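Local coordinates for protein CRISPR-associated endonuclease Cas12b (Alicyclobacillus acidoterrestris, PDB 5U31) that cleaves target DNA with its RuvC nuclease domain under the direction of a guide RNA, as part of bacterial CRISPR antiviral immunity, at residues Asp951-Ser963 and Gly970-Ala982. The protein carries 3 engineered substitutions. Numbering follows the deposited sequence.
Engineered in segment 970-982: A978 (natural residue Asp). With nucleotides of chain B; nucleotides of chain E.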
loop_
_atom_site.group_PDB
_atom_site.type_symbol
_atom_site.label_atom_id
_atom_site.label_comp_id
_atom_site.label_asym_id
_atom_site.label_seq_id
_atom_site.Cartn_x
_atom_site.Cartn_y
_atom_site.Cartn_z
ATOM N N ASP A 951 23.916 28.194 -8.525
ATOM C CA ASP A 951 23.821 27.969 -9.961
ATOM C C ASP A 951 22.806 26.870 -10.243
ATOM O O ASP A 951 22.854 25.797 -9.635
ATOM C CB ASP A 951 25.180 27.591 -10.546
ATOM C CG ASP A 951 25.852 28.745 -11.263
ATOM O OD1 ASP A 951 27.048 28.992 -11.007
ATOM O OD2 ASP A 951 25.179 29.413 -12.074
ATOM N N LEU A 952 21.877 27.141 -11.155
ATOM C CA LEU A 952 20.897 26.134 -11.534
ATOM C C LEU A 952 21.572 25.013 -12.311
ATOM O O LEU A 952 22.345 25.263 -13.241
ATOM C CB LEU A 952 19.782 26.758 -12.371
ATOM C CG LEU A 952 18.619 27.390 -11.610
ATOM C CD1 LEU A 952 17.726 28.162 -12.557
ATOM C CD2 LEU A 952 17.835 26.320 -10.874
ATOM N N ILE A 953 21.285 23.777 -11.921
ATOM C CA ILE A 953 21.823 22.600 -12.593
ATOM C C ILE A 953 20.658 21.733 -13.054
ATOM O O ILE A 953 20.020 21.063 -12.230
ATOM C CB ILE A 953 22.769 21.813 -11.678
ATOM C CG1 ILE A 953 23.894 22.717 -11.176
ATOM C CG2 ILE A 953 23.342 20.620 -12.421
ATOM C CD1 ILE A 953 24.786 23.242 -12.277
ATOM N N PRO A 954 20.340 21.721 -14.343
ATOM C CA PRO A 954 19.235 20.882 -14.822
ATOM C C PRO A 954 19.564 19.403 -14.729
ATOM O O PRO A 954 20.403 18.895 -15.479
ATOM C CB PRO A 954 19.057 21.333 -16.276
ATOM C CG PRO A 954 20.379 21.889 -16.658
ATOM C CD PRO A 954 20.953 22.507 -15.424
ATOM N N THR A 955 18.910 18.706 -13.803
ATOM C CA THR A 955 19.134 17.284 -13.597
ATOM C C THR A 955 17.928 16.429 -13.950
ATOM O O THR A 955 18.069 15.206 -14.057
ATOM C CB THR A 955 19.517 17.009 -12.138
ATOM O OG1 THR A 955 18.359 17.173 -11.309
ATOM C CG2 THR A 955 20.600 17.970 -11.678
ATOM N N GLY A 956 16.757 17.030 -14.127
ATOM C CA GLY A 956 15.559 16.269 -14.386
ATOM C C GLY A 956 14.927 15.654 -13.160
ATOM O O GLY A 956 13.894 14.983 -13.287
ATOM N N GLU A 957 15.511 15.860 -11.975
ATOM C CA GLU A 957 14.939 15.284 -10.764
ATOM C C GLU A 957 15.238 16.125 -9.527
ATOM O O GLU A 957 15.191 15.594 -8.411
ATOM C CB GLU A 957 15.447 13.846 -10.570
ATOM C CG GLU A 957 16.952 13.686 -10.714
ATOM C CD GLU A 957 17.706 14.217 -9.518
ATOM O OE1 GLU A 957 17.690 13.553 -8.460
ATOM O OE2 GLU A 957 18.291 15.312 -9.631
ATOM N N GLY A 958 15.551 17.407 -9.686
ATOM C CA GLY A 958 15.796 18.270 -8.554
ATOM C C GLY A 958 14.513 18.724 -7.889
ATOM O O GLY A 958 13.407 18.313 -8.240
ATOM N N GLU A 959 14.676 19.601 -6.902
ATOM C CA GLU A 959 13.560 20.126 -6.129
ATOM C C GLU A 959 13.143 21.523 -6.559
ATOM O O GLU A 959 12.258 22.110 -5.932
ATOM C CB GLU A 959 13.906 20.126 -4.634
ATOM C CG GLU A 959 13.522 18.845 -3.902
ATOM C CD GLU A 959 13.750 18.937 -2.398
ATOM O OE1 GLU A 959 14.761 19.545 -1.981
ATOM O OE2 GLU A 959 12.915 18.407 -1.634
ATOM N N ILE A 960 13.752 22.068 -7.609
ATOM C CA ILE A 960 13.434 23.399 -8.113
ATOM C C ILE A 960 12.939 23.250 -9.543
ATOM O O ILE A 960 13.646 22.697 -10.394
ATOM C CB ILE A 960 14.645 24.338 -8.048
ATOM C CG1 ILE A 960 15.162 24.425 -6.611
ATOM C CG2 ILE A 960 14.272 25.710 -8.585
ATOM C CD1 ILE A 960 16.505 25.107 -6.480
ATOM N N PHE A 961 11.731 23.731 -9.805
ATOM C CA PHE A 961 11.146 23.653 -11.133
ATOM C C PHE A 961 11.440 24.941 -11.886
ATOM O O PHE A 961 11.170 26.035 -11.381
ATOM C CB PHE A 961 9.640 23.411 -11.049
ATOM C CG PHE A 961 8.956 23.397 -12.382
ATOM C CD1 PHE A 961 8.281 24.515 -12.839
ATOM C CD2 PHE A 961 8.994 22.268 -13.181
ATOM C CE1 PHE A 961 7.654 24.506 -14.064
ATOM C CE2 PHE A 961 8.368 22.253 -14.409
ATOM C CZ PHE A 961 7.696 23.374 -14.851
ATOM N N VAL A 962 11.998 24.808 -13.084
ATOM C CA VAL A 962 12.375 25.942 -13.918
ATOM C C VAL A 962 11.654 25.818 -15.249
ATOM O O VAL A 962 11.630 24.737 -15.848
ATOM C CB VAL A 962 13.897 26.005 -14.132
ATOM C CG1 VAL A 962 14.258 27.216 -14.961
ATOM C CG2 VAL A 962 14.610 26.037 -12.799
ATOM N N SER A 963 11.068 26.916 -15.711
ATOM C CA SER A 963 10.365 26.935 -16.982
ATOM C C SER A 963 10.728 28.212 -17.720
ATOM O O SER A 963 11.094 29.211 -17.091
ATOM C CB SER A 963 8.841 26.851 -16.789
ATOM O OG SER A 963 8.299 28.082 -16.339
ATOM N N GLY A 970 17.187 32.913 -21.259
ATOM C CA GLY A 970 17.529 33.029 -19.865
ATOM C C GLY A 970 16.367 33.369 -18.956
ATOM O O GLY A 970 16.449 33.108 -17.752
ATOM N N ASP A 971 15.291 33.938 -19.497
ATOM C CA ASP A 971 14.139 34.346 -18.695
ATOM C C ASP A 971 13.459 33.101 -18.143
ATOM O O ASP A 971 12.744 32.398 -18.860
ATOM C CB ASP A 971 13.171 35.170 -19.535
ATOM C CG ASP A 971 12.266 36.040 -18.690
ATOM O OD1 ASP A 971 11.757 37.052 -19.214
ATOM O OD2 ASP A 971 12.079 35.726 -17.497
ATOM N N PHE A 972 13.679 32.827 -16.860
ATOM C CA PHE A 972 13.171 31.628 -16.215
ATOM C C PHE A 972 12.173 31.996 -15.130
ATOM O O PHE A 972 12.236 33.079 -14.540
ATOM C CB PHE A 972 14.299 30.801 -15.590
ATOM C CG PHE A 972 15.289 30.275 -16.582
ATOM C CD1 PHE A 972 14.869 29.793 -17.810
ATOM C CD2 PHE A 972 16.641 30.265 -16.288
ATOM C CE1 PHE A 972 15.778 29.306 -18.722
ATOM C CE2 PHE A 972 17.556 29.782 -17.201
ATOM C CZ PHE A 972 17.125 29.302 -18.417
ATOM N N HIS A 973 11.254 31.076 -14.869
ATOM C CA HIS A 973 10.354 31.151 -13.725
ATOM C C HIS A 973 10.656 29.952 -12.843
ATOM O O HIS A 973 10.464 28.807 -13.262
ATOM C CB HIS A 973 8.895 31.169 -14.163
ATOM C CG HIS A 973 7.925 31.092 -13.028
ATOM N ND1 HIS A 973 7.119 29.996 -12.814
ATOM C CD2 HIS A 973 7.630 31.975 -12.045
ATOM C CE1 HIS A 973 6.368 30.205 -11.748
ATOM N NE2 HIS A 973 6.658 31.398 -11.261
ATOM N N GLN A 974 11.145 30.214 -11.635
ATOM C CA GLN A 974 11.641 29.177 -10.741
ATOM C C GLN A 974 10.771 29.124 -9.498
ATOM O O GLN A 974 10.465 30.161 -8.903
ATOM C CB GLN A 974 13.094 29.443 -10.359
ATOM C CG GLN A 974 13.942 29.926 -11.516
ATOM C CD GLN A 974 15.344 30.287 -11.090
ATOM O OE1 GLN A 974 15.858 29.770 -10.095
ATOM N NE2 GLN A 974 15.975 31.185 -11.837
ATOM N N ILE A 975 10.385 27.913 -9.104
ATOM C CA ILE A 975 9.498 27.722 -7.967
ATOM C C ILE A 975 9.721 26.311 -7.453
ATOM O O ILE A 975 10.167 25.431 -8.191
ATOM C CB ILE A 975 8.024 27.976 -8.373
ATOM C CG1 ILE A 975 7.091 27.893 -7.165
ATOM C CG2 ILE A 975 7.598 27.006 -9.458
ATOM C CD1 ILE A 975 5.657 28.205 -7.495
ATOM N N HIS A 976 9.437 26.104 -6.169
ATOM C CA HIS A 976 9.599 24.795 -5.556
ATOM C C HIS A 976 8.830 23.747 -6.343
ATOM O O HIS A 976 7.630 23.898 -6.591
ATOM C CB HIS A 976 9.107 24.838 -4.111
ATOM C CG HIS A 976 9.606 23.710 -3.264
ATOM N ND1 HIS A 976 8.910 22.531 -3.109
ATOM C CD2 HIS A 976 10.726 23.586 -2.513
ATOM C CE1 HIS A 976 9.584 21.728 -2.304
ATOM N NE2 HIS A 976 10.688 22.346 -1.927
ATOM N N ALA A 977 9.533 22.684 -6.740
ATOM C CA ALA A 977 8.941 21.684 -7.622
ATOM C C ALA A 977 7.687 21.078 -7.006
ATOM O O ALA A 977 6.645 20.975 -7.664
ATOM C CB ALA A 977 9.966 20.599 -7.940
ATOM N N ALA A 978 7.767 20.678 -5.734
ATOM C CA ALA A 978 6.621 20.056 -5.076
ATOM C C ALA A 978 5.455 21.029 -4.956
ATOM O O ALA A 978 4.302 20.667 -5.224
ATOM C CB ALA A 978 7.029 19.534 -3.698
ATOM N N LEU A 979 5.732 22.269 -4.548
ATOM C CA LEU A 979 4.674 23.269 -4.487
ATOM C C LEU A 979 4.116 23.576 -5.867
ATOM O O LEU A 979 2.920 23.852 -6.005
ATOM C CB LEU A 979 5.196 24.544 -3.833
ATOM C CG LEU A 979 5.572 24.402 -2.360
ATOM C CD1 LEU A 979 6.146 25.703 -1.856
ATOM C CD2 LEU A 979 4.362 23.980 -1.532
ATOM N N ASN A 980 4.962 23.538 -6.899
ATOM C CA ASN A 980 4.471 23.772 -8.250
ATOM C C ASN A 980 3.557 22.646 -8.705
ATOM O O ASN A 980 2.584 22.882 -9.429
ATOM C CB ASN A 980 5.634 23.928 -9.218
ATOM C CG ASN A 980 5.180 23.948 -10.658
ATOM O OD1 ASN A 980 4.614 24.938 -11.131
ATOM N ND2 ASN A 980 5.420 22.850 -11.369
ATOM N N ALA A 981 3.863 21.413 -8.300
ATOM C CA ALA A 981 2.960 20.306 -8.584
ATOM C C ALA A 981 1.656 20.469 -7.822
ATOM O O ALA A 981 0.575 20.217 -8.366
ATOM C CB ALA A 981 3.626 18.979 -8.230
ATOM N N ALA A 982 1.742 20.902 -6.562
ATOM C CA ALA A 982 0.542 21.105 -5.762
ATOM C C ALA A 982 -0.353 22.166 -6.379
ATOM O O ALA A 982 -1.574 21.998 -6.446
ATOM C CB ALA A 982 0.928 21.492 -4.337
ATOM P P C B 4 17.438 35.480 -8.329
ATOM O OP1 C B 4 17.565 35.515 -9.809
ATOM O OP2 C B 4 17.228 36.726 -7.550
ATOM O "O5'" C B 4 16.241 34.508 -7.938
ATOM C "C5'" C B 4 16.199 33.178 -8.422
ATOM C "C4'" C B 4 15.061 32.406 -7.809
ATOM O "O4'" C B 4 15.263 32.265 -6.380
ATOM C "C3'" C B 4 13.687 33.044 -7.924
ATOM O "O3'" C B 4 13.102 32.829 -9.195
ATOM C "C2'" C B 4 12.921 32.391 -6.780
ATOM O "O2'" C B 4 12.468 31.099 -7.155
ATOM C "C1'" C B 4 14.017 32.237 -5.720
ATOM N N1 C B 4 13.985 33.325 -4.716
ATOM C C2 C B 4 13.061 33.250 -3.670
ATOM O O2 C B 4 12.297 32.274 -3.618
ATOM N N3 C B 4 13.024 34.241 -2.749
ATOM C C4 C B 4 13.865 35.270 -2.845
ATOM N N4 C B 4 13.799 36.228 -1.917
ATOM C C5 C B 4 14.816 35.367 -3.900
ATOM C C6 C B 4 14.844 34.383 -4.805
ATOM P P U B 5 11.813 33.670 -9.651
ATOM O OP1 U B 5 11.582 33.426 -11.096
ATOM O OP2 U B 5 11.952 35.060 -9.150
ATOM O "O5'" U B 5 10.628 32.990 -8.845
ATOM C "C5'" U B 5 9.464 33.731 -8.521
ATOM C "C4'" U B 5 8.529 32.934 -7.656
ATOM O "O4'" U B 5 8.995 32.968 -6.276
ATOM C "C3'" U B 5 7.103 33.467 -7.623
ATOM O "O3'" U B 5 6.221 32.375 -7.385
ATOM C "C2'" U B 5 7.132 34.359 -6.395
ATOM O "O2'" U B 5 5.870 34.669 -5.852
ATOM C "C1'" U B 5 7.978 33.512 -5.459
ATOM N N1 U B 5 8.578 34.257 -4.347
ATOM C C2 U B 5 8.100 33.930 -3.098
ATOM O O2 U B 5 7.249 33.072 -2.932
ATOM N N3 U B 5 8.657 34.639 -2.064
ATOM C C4 U B 5 9.619 35.620 -2.165
ATOM O O4 U B 5 10.023 36.168 -1.143
ATOM C C5 U B 5 10.057 35.897 -3.499
ATOM C C6 U B 5 9.533 35.227 -4.528
ATOM P P DT E 6 10.591 13.048 -4.486
ATOM O OP1 DT E 6 10.636 13.388 -3.045
ATOM O OP2 DT E 6 10.315 14.106 -5.482
ATOM O "O5'" DT E 6 11.966 12.342 -4.887
ATOM C "C5'" DT E 6 12.399 11.192 -4.184
ATOM C "C4'" DT E 6 13.522 10.501 -4.930
ATOM O "O4'" DT E 6 13.112 10.252 -6.296
ATOM C "C3'" DT E 6 14.816 11.303 -5.001
ATOM O "O3'" DT E 6 15.896 10.526 -4.537
ATOM C "C2'" DT E 6 14.970 11.658 -6.476
ATOM C "C1'" DT E 6 14.157 10.580 -7.172
ATOM N N1 DT E 6 13.566 11.055 -8.442
ATOM C C2 DT E 6 14.043 10.564 -9.631
ATOM O O2 DT E 6 14.927 9.729 -9.700
ATOM N N3 DT E 6 13.436 11.080 -10.744
ATOM C C4 DT E 6 12.428 12.025 -10.785
ATOM O O4 DT E 6 11.946 12.426 -11.838
ATOM C C5 DT E 6 11.982 12.507 -9.500
ATOM C C7 DT E 6 10.893 13.534 -9.414
ATOM C C6 DT E 6 12.568 12.008 -8.404
#
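F961 and I975 exchange both backbone hydrogen bonds in an antiparallel β-hairpin, strands 960-964 and 972-976, and illustrate how an outermost strand can serve two partners. Toward its hairpin neighbour, F961 N gives to I975 O at 2.8 Å and I975 N returns a bond to F961 O; S963 and H973 repeat the exchange. Q974, between them, turns its peptide groups outward to the guide RNA: its N donates to OP1 of U5 of chain B at 3.3 Å, and its O accepts from O2' of C4 of the same chain. Its extended side chain runs along that sugar, and L952 comes from the opposite direction, CD1 resting against the amide, 3.5 Å from Q974 OE1. The pairing ends where helix 977-990 starts. There A977 N gives to E959 O at 2.9 Å, well above the carbonyl plane, and H976 ND1 caps L979 N weakly. A978, next after A977, replaces by engineering an Asp inferred to be catalytic, placing the hairpin's end beside the probable RuvC active site. On the face carrying F961 and I975, N980 (CG anti to its backbone N, chi1 171°) lays its amide almost parallel to the F961 ring. OD1 accepts from A904 N and ND2 gives to F902 O, holding ND2 over the ring rim, 3.6 Å from F961 CD1.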